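Local atomic coordinates of transcription termination factor FttA (PDB entry 3AF6), a protein that probably terminates transcription across the archaeal genome as a zinc-dependent ribonuclease that cuts nascent RNA as it leaves RNA polymerase. Residues T9-A20 / Q173-K185. Numbering follows the deposited sequence.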
loop_
_atom_site.group_PDB
_atom_site.type_symbol
_atom_site.label_atom_id
_atom_site.label_comp_id
_atom_site.label_asym_id
_atom_site.label_seq_id
_atom_site.Cartn_x
_atom_site.Cartn_y
_atom_site.Cartn_z
ATOM N N THR A 9 20.129 25.621 -3.623
ATOM C CA THR A 9 20.045 24.996 -2.268
ATOM C C THR A 9 20.914 25.743 -1.274
ATOM O O THR A 9 21.756 26.548 -1.658
ATOM C CB THR A 9 20.535 23.537 -2.281
ATOM O OG1 THR A 9 20.440 22.988 -0.961
ATOM C CG2 THR A 9 21.986 23.469 -2.746
ATOM N N GLN A 10 20.701 25.467 0.005
ATOM C CA GLN A 10 21.478 26.080 1.074
ATOM C C GLN A 10 21.430 25.135 2.263
ATOM O O GLN A 10 21.362 25.558 3.417
ATOM C CB GLN A 10 20.905 27.448 1.453
ATOM C CG GLN A 10 19.498 27.434 2.020
ATOM C CD GLN A 10 19.037 28.824 2.422
ATOM O OE1 GLN A 10 19.058 29.750 1.614
ATOM N NE2 GLN A 10 18.622 28.975 3.673
ATOM N N VAL A 11 21.472 23.845 1.950
ATOM C CA VAL A 11 21.419 22.792 2.947
ATOM C C VAL A 11 22.640 22.750 3.862
ATOM O O VAL A 11 22.507 22.912 5.071
ATOM C CB VAL A 11 21.247 21.418 2.271
ATOM C CG1 VAL A 11 22.378 21.177 1.286
ATOM C CG2 VAL A 11 21.193 20.320 3.319
ATOM N N ASP A 12 23.824 22.532 3.293
ATOM C CA ASP A 12 25.043 22.458 4.099
ATOM C C ASP A 12 25.255 23.746 4.882
ATOM O O ASP A 12 26.009 23.787 5.854
ATOM C CB ASP A 12 26.260 22.146 3.213
ATOM C CG ASP A 12 26.336 23.029 1.989
ATOM O OD1 ASP A 12 27.171 22.738 1.105
ATOM O OD2 ASP A 12 25.567 24.012 1.914
ATOM N N GLN A 13 24.569 24.794 4.450
ATOM C CA GLN A 13 24.627 26.084 5.109
ATOM C C GLN A 13 23.776 25.929 6.372
ATOM O O GLN A 13 24.060 26.521 7.412
ATOM C CB GLN A 13 24.037 27.136 4.173
ATOM C CG GLN A 13 24.111 28.569 4.651
ATOM C CD GLN A 13 23.518 29.525 3.626
ATOM O OE1 GLN A 13 23.972 29.585 2.477
ATOM N NE2 GLN A 13 22.494 30.272 4.034
ATOM N N ILE A 14 22.733 25.108 6.261
ATOM C CA ILE A 14 21.816 24.825 7.365
ATOM C C ILE A 14 22.432 23.788 8.302
ATOM O O ILE A 14 22.230 23.841 9.512
ATOM C CB ILE A 14 20.456 24.284 6.841
ATOM C CG1 ILE A 14 19.770 25.353 5.986
ATOM C CG2 ILE A 14 19.567 23.868 8.008
ATOM C CD1 ILE A 14 18.446 24.926 5.406
ATOM N N LEU A 15 23.170 22.839 7.727
ATOM C CA LEU A 15 23.839 21.798 8.503
ATOM C C LEU A 15 24.909 22.470 9.355
ATOM O O LEU A 15 25.203 22.046 10.472
ATOM C CB LEU A 15 24.501 20.774 7.572
ATOM C CG LEU A 15 23.624 19.703 6.921
ATOM C CD1 LEU A 15 24.413 18.961 5.857
ATOM C CD2 LEU A 15 23.129 18.742 7.983
ATOM N N ARG A 16 25.484 23.528 8.804
ATOM C CA ARG A 16 26.522 24.294 9.473
ATOM C C ARG A 16 25.976 24.892 10.772
ATOM O O ARG A 16 26.734 25.253 11.669
ATOM C CB ARG A 16 27.007 25.389 8.524
ATOM C CG ARG A 16 28.275 26.101 8.925
ATOM C CD ARG A 16 28.731 26.972 7.772
ATOM N NE ARG A 16 29.161 26.165 6.631
ATOM C CZ ARG A 16 28.957 26.490 5.356
ATOM N NH1 ARG A 16 29.394 25.690 4.392
ATOM N NH2 ARG A 16 28.300 27.601 5.044
ATOM N N ASP A 17 24.654 24.996 10.866
ATOM C CA ASP A 17 24.016 25.529 12.067
ATOM C C ASP A 17 23.512 24.370 12.918
ATOM O O ASP A 17 23.350 24.498 14.129
ATOM C CB ASP A 17 22.855 26.456 11.698
ATOM C CG ASP A 17 23.307 27.667 10.906
ATOM O OD1 ASP A 17 22.467 28.552 10.632
ATOM O OD2 ASP A 17 24.505 27.732 10.554
ATOM N N ILE A 18 23.257 23.238 12.270
ATOM C CA ILE A 18 22.803 22.041 12.968
ATOM C C ILE A 18 24.023 21.513 13.716
ATOM O O ILE A 18 23.968 21.216 14.909
ATOM C CB ILE A 18 22.318 20.944 11.977
ATOM C CG1 ILE A 18 21.077 21.421 11.211
ATOM C CG2 ILE A 18 22.022 19.652 12.731
ATOM C CD1 ILE A 18 19.837 21.581 12.069
ATOM N N ARG A 19 25.131 21.413 12.990
ATOM C CA ARG A 19 26.385 20.927 13.543
ATOM C C ARG A 19 26.882 21.821 14.673
ATOM O O ARG A 19 27.667 21.392 15.518
ATOM C CB ARG A 19 27.436 20.836 12.432
ATOM C CG ARG A 19 27.101 19.789 11.377
ATOM C CD ARG A 19 28.063 19.821 10.197
ATOM N NE ARG A 19 27.913 18.634 9.357
ATOM C CZ ARG A 19 28.590 18.414 8.235
ATOM N NH1 ARG A 19 29.470 19.306 7.804
ATOM N NH2 ARG A 19 28.397 17.293 7.551
ATOM N N ALA A 20 26.412 23.064 14.691
ATOM C CA ALA A 20 26.817 24.008 15.723
ATOM C C ALA A 20 26.030 23.799 17.013
ATOM O O ALA A 20 26.452 24.238 18.082
ATOM C CB ALA A 20 26.629 25.428 15.224
ATOM N N GLN A 173 20.842 13.056 -1.673
ATOM C CA GLN A 173 20.238 14.042 -2.564
ATOM C C GLN A 173 18.884 14.490 -2.018
ATOM O O GLN A 173 18.669 15.681 -1.788
ATOM C CB GLN A 173 20.069 13.460 -3.966
ATOM C CG GLN A 173 21.366 13.346 -4.755
ATOM C CD GLN A 173 21.199 12.543 -6.041
ATOM O OE1 GLN A 173 22.058 12.576 -6.929
ATOM N NE2 GLN A 173 20.093 11.808 -6.138
ATOM N N VAL A 174 17.978 13.539 -1.807
ATOM C CA VAL A 174 16.654 13.853 -1.269
ATOM C C VAL A 174 16.777 14.824 -0.094
ATOM O O VAL A 174 16.077 15.842 -0.030
ATOM C CB VAL A 174 15.933 12.578 -0.767
ATOM C CG1 VAL A 174 14.673 12.952 -0.010
ATOM C CG2 VAL A 174 15.588 11.678 -1.942
ATOM N N GLY A 175 17.680 14.497 0.831
ATOM C CA GLY A 175 17.893 15.326 2.002
ATOM C C GLY A 175 18.284 16.758 1.706
ATOM O O GLY A 175 17.730 17.684 2.298
ATOM N N ARG A 176 19.235 16.946 0.795
ATOM C CA ARG A 176 19.695 18.289 0.446
ATOM C C ARG A 176 18.539 19.035 -0.192
ATOM O O ARG A 176 18.471 20.265 -0.150
ATOM C CB ARG A 176 20.885 18.223 -0.521
ATOM C CG ARG A 176 21.919 17.168 -0.144
ATOM C CD ARG A 176 23.197 17.284 -0.943
ATOM N NE ARG A 176 24.046 18.345 -0.416
ATOM C CZ ARG A 176 24.390 19.431 -1.098
ATOM N NH1 ARG A 176 23.955 19.601 -2.344
ATOM N NH2 ARG A 176 25.156 20.352 -0.531
ATOM N N ASN A 177 17.633 18.263 -0.789
ATOM C CA ASN A 177 16.439 18.800 -1.425
ATOM C C ASN A 177 15.455 19.232 -0.353
ATOM O O ASN A 177 15.075 20.396 -0.285
ATOM C CB ASN A 177 15.774 17.737 -2.289
ATOM C CG ASN A 177 15.892 18.031 -3.762
ATOM O OD1 ASN A 177 15.576 19.140 -4.211
ATOM N ND2 ASN A 177 16.338 17.034 -4.534
ATOM N N ILE A 178 15.052 18.284 0.490
ATOM C CA ILE A 178 14.099 18.574 1.546
ATOM C C ILE A 178 14.511 19.795 2.367
ATOM O O ILE A 178 13.661 20.528 2.880
ATOM C CB ILE A 178 13.918 17.362 2.497
ATOM C CG1 ILE A 178 13.423 16.146 1.709
ATOM C CG2 ILE A 178 12.931 17.709 3.620
ATOM C CD1 ILE A 178 13.226 14.897 2.562
ATOM N N TYR A 179 15.816 20.026 2.475
ATOM C CA TYR A 179 16.310 21.151 3.258
ATOM C C TYR A 179 16.995 22.234 2.429
ATOM O O TYR A 179 17.913 22.910 2.904
ATOM C CB TYR A 179 17.238 20.622 4.348
ATOM C CG TYR A 179 16.506 19.675 5.261
ATOM C CD1 TYR A 179 15.660 20.163 6.256
ATOM C CD2 TYR A 179 16.561 18.294 5.060
ATOM C CE1 TYR A 179 14.874 19.307 7.024
ATOM C CE2 TYR A 179 15.773 17.427 5.828
ATOM C CZ TYR A 179 14.931 17.948 6.804
ATOM O OH TYR A 179 14.121 17.123 7.547
ATOM N N ARG A 180 16.528 22.405 1.192
ATOM C CA ARG A 180 17.085 23.414 0.305
ATOM C C ARG A 180 16.894 24.799 0.933
ATOM O O ARG A 180 17.381 25.807 0.414
ATOM C CB ARG A 180 16.418 23.347 -1.081
ATOM C CG ARG A 180 14.891 23.447 -1.090
ATOM C CD ARG A 180 14.355 23.563 -2.510
ATOM N NE ARG A 180 12.903 23.429 -2.591
ATOM C CZ ARG A 180 12.242 22.286 -2.434
ATOM N NH1 ARG A 180 12.904 21.172 -2.181
ATOM N NH2 ARG A 180 10.922 22.248 -2.547
ATOM N N LYS A 181 16.177 24.834 2.053
ATOM C CA LYS A 181 15.938 26.072 2.784
ATOM C C LYS A 181 15.198 25.748 4.071
ATOM O O LYS A 181 14.674 24.651 4.224
ATOM C CB LYS A 181 15.138 27.062 1.935
ATOM C CG LYS A 181 13.784 26.565 1.499
ATOM C CD LYS A 181 13.045 27.653 0.750
ATOM C CE LYS A 181 12.805 28.862 1.631
ATOM N NZ LYS A 181 12.022 29.888 0.900
ATOM N N PRO A 182 15.161 26.692 5.024
ATOM C CA PRO A 182 14.480 26.480 6.307
ATOM C C PRO A 182 12.963 26.488 6.208
ATOM O O PRO A 182 12.421 26.923 5.194
ATOM C CB PRO A 182 15.017 27.621 7.165
ATOM C CG PRO A 182 15.214 28.710 6.170
ATOM C CD PRO A 182 15.874 27.981 5.024
ATOM N N GLU A 183 12.289 26.012 7.261
ATOM C CA GLU A 183 10.827 25.967 7.291
ATOM C C GLU A 183 10.281 27.198 6.607
ATOM O O GLU A 183 10.661 28.319 6.925
ATOM C CB GLU A 183 10.290 25.884 8.725
ATOM C CG GLU A 183 10.508 24.522 9.383
ATOM C CD GLU A 183 9.544 24.248 10.545
ATOM O OE1 GLU A 183 9.437 25.100 11.463
ATOM O OE2 GLU A 183 8.900 23.170 10.540
ATOM N N TYR A 184 9.377 26.976 5.667
ATOM C CA TYR A 184 8.817 28.057 4.882
ATOM C C TYR A 184 7.308 28.218 5.009
ATOM O O TYR A 184 6.575 27.244 5.119
ATOM C CB TYR A 184 9.201 27.817 3.419
ATOM C CG TYR A 184 8.713 28.852 2.445
ATOM C CD1 TYR A 184 9.032 30.198 2.615
ATOM C CD2 TYR A 184 7.974 28.482 1.322
ATOM C CE1 TYR A 184 8.629 31.158 1.677
ATOM C CE2 TYR A 184 7.566 29.426 0.382
ATOM C CZ TYR A 184 7.900 30.764 0.562
ATOM O OH TYR A 184 7.532 31.706 -0.373
ATOM N N LYS A 185 6.851 29.464 4.992
ATOM C CA LYS A 185 5.428 29.757 5.073
ATOM C C LYS A 185 4.996 30.115 3.655
ATOM O O LYS A 185 5.278 31.210 3.162
ATOM C CB LYS A 185 5.171 30.931 6.023
ATOM C CG LYS A 185 3.697 31.243 6.239
ATOM C CD LYS A 185 3.510 32.485 7.110
ATOM C CE LYS A 185 2.032 32.857 7.246
ATOM N NZ LYS A 185 1.787 33.934 8.260
#
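Val11 CG1 lies over one face of the Arg176 guanidinium, displaced toward its rim and 3.4 Å from NH2, while Asp12 OD1 meets the same group at its edge. The latter pair is a long salt bridge, OD1 to NH2 3.5 Å, with the carboxylate and guanidinium planes 82° apart, so the acid offers one oxygen instead of a paired, two-oxygen grip. A bend at chi3 (79°) turns the guanidinium toward Val11 and Asp12. The other methyl of Val11, CG2, reaches Tyr179 CB at 4.1 Å; the Tyr179 ring stacks with Phe37, its OH hydrogen-bonded to Pro40 O.

Thr9 CA comes within 4.2 Å of Arg180 CA, where the directions of helices 11-20 and 173-178 differ by 83°. Thr9 OG1 accepts from Val11 N (3.2 Å), an ST turn, and gives a weak bond to Arg176 O. Ile14 CD1 sits 3.3 Å from Tyr179 O and also touches Pro182 CD, whose ring the extended Gln10 side chain crosses at about a right angle.

Arg180 forms salt bridges with Asp250 and Glu211, in the predicted metallo-beta-lactamase part. Across the contact, Gln10 CG packs on Arg180 O and Val11 CA makes a CA-H...O contact with Tyr179 O (3.5 Å). With few strong polar links, the first helix of the inferred KHa region probably rests on helix 173-178 and the following loop more by packing than by specific bonds.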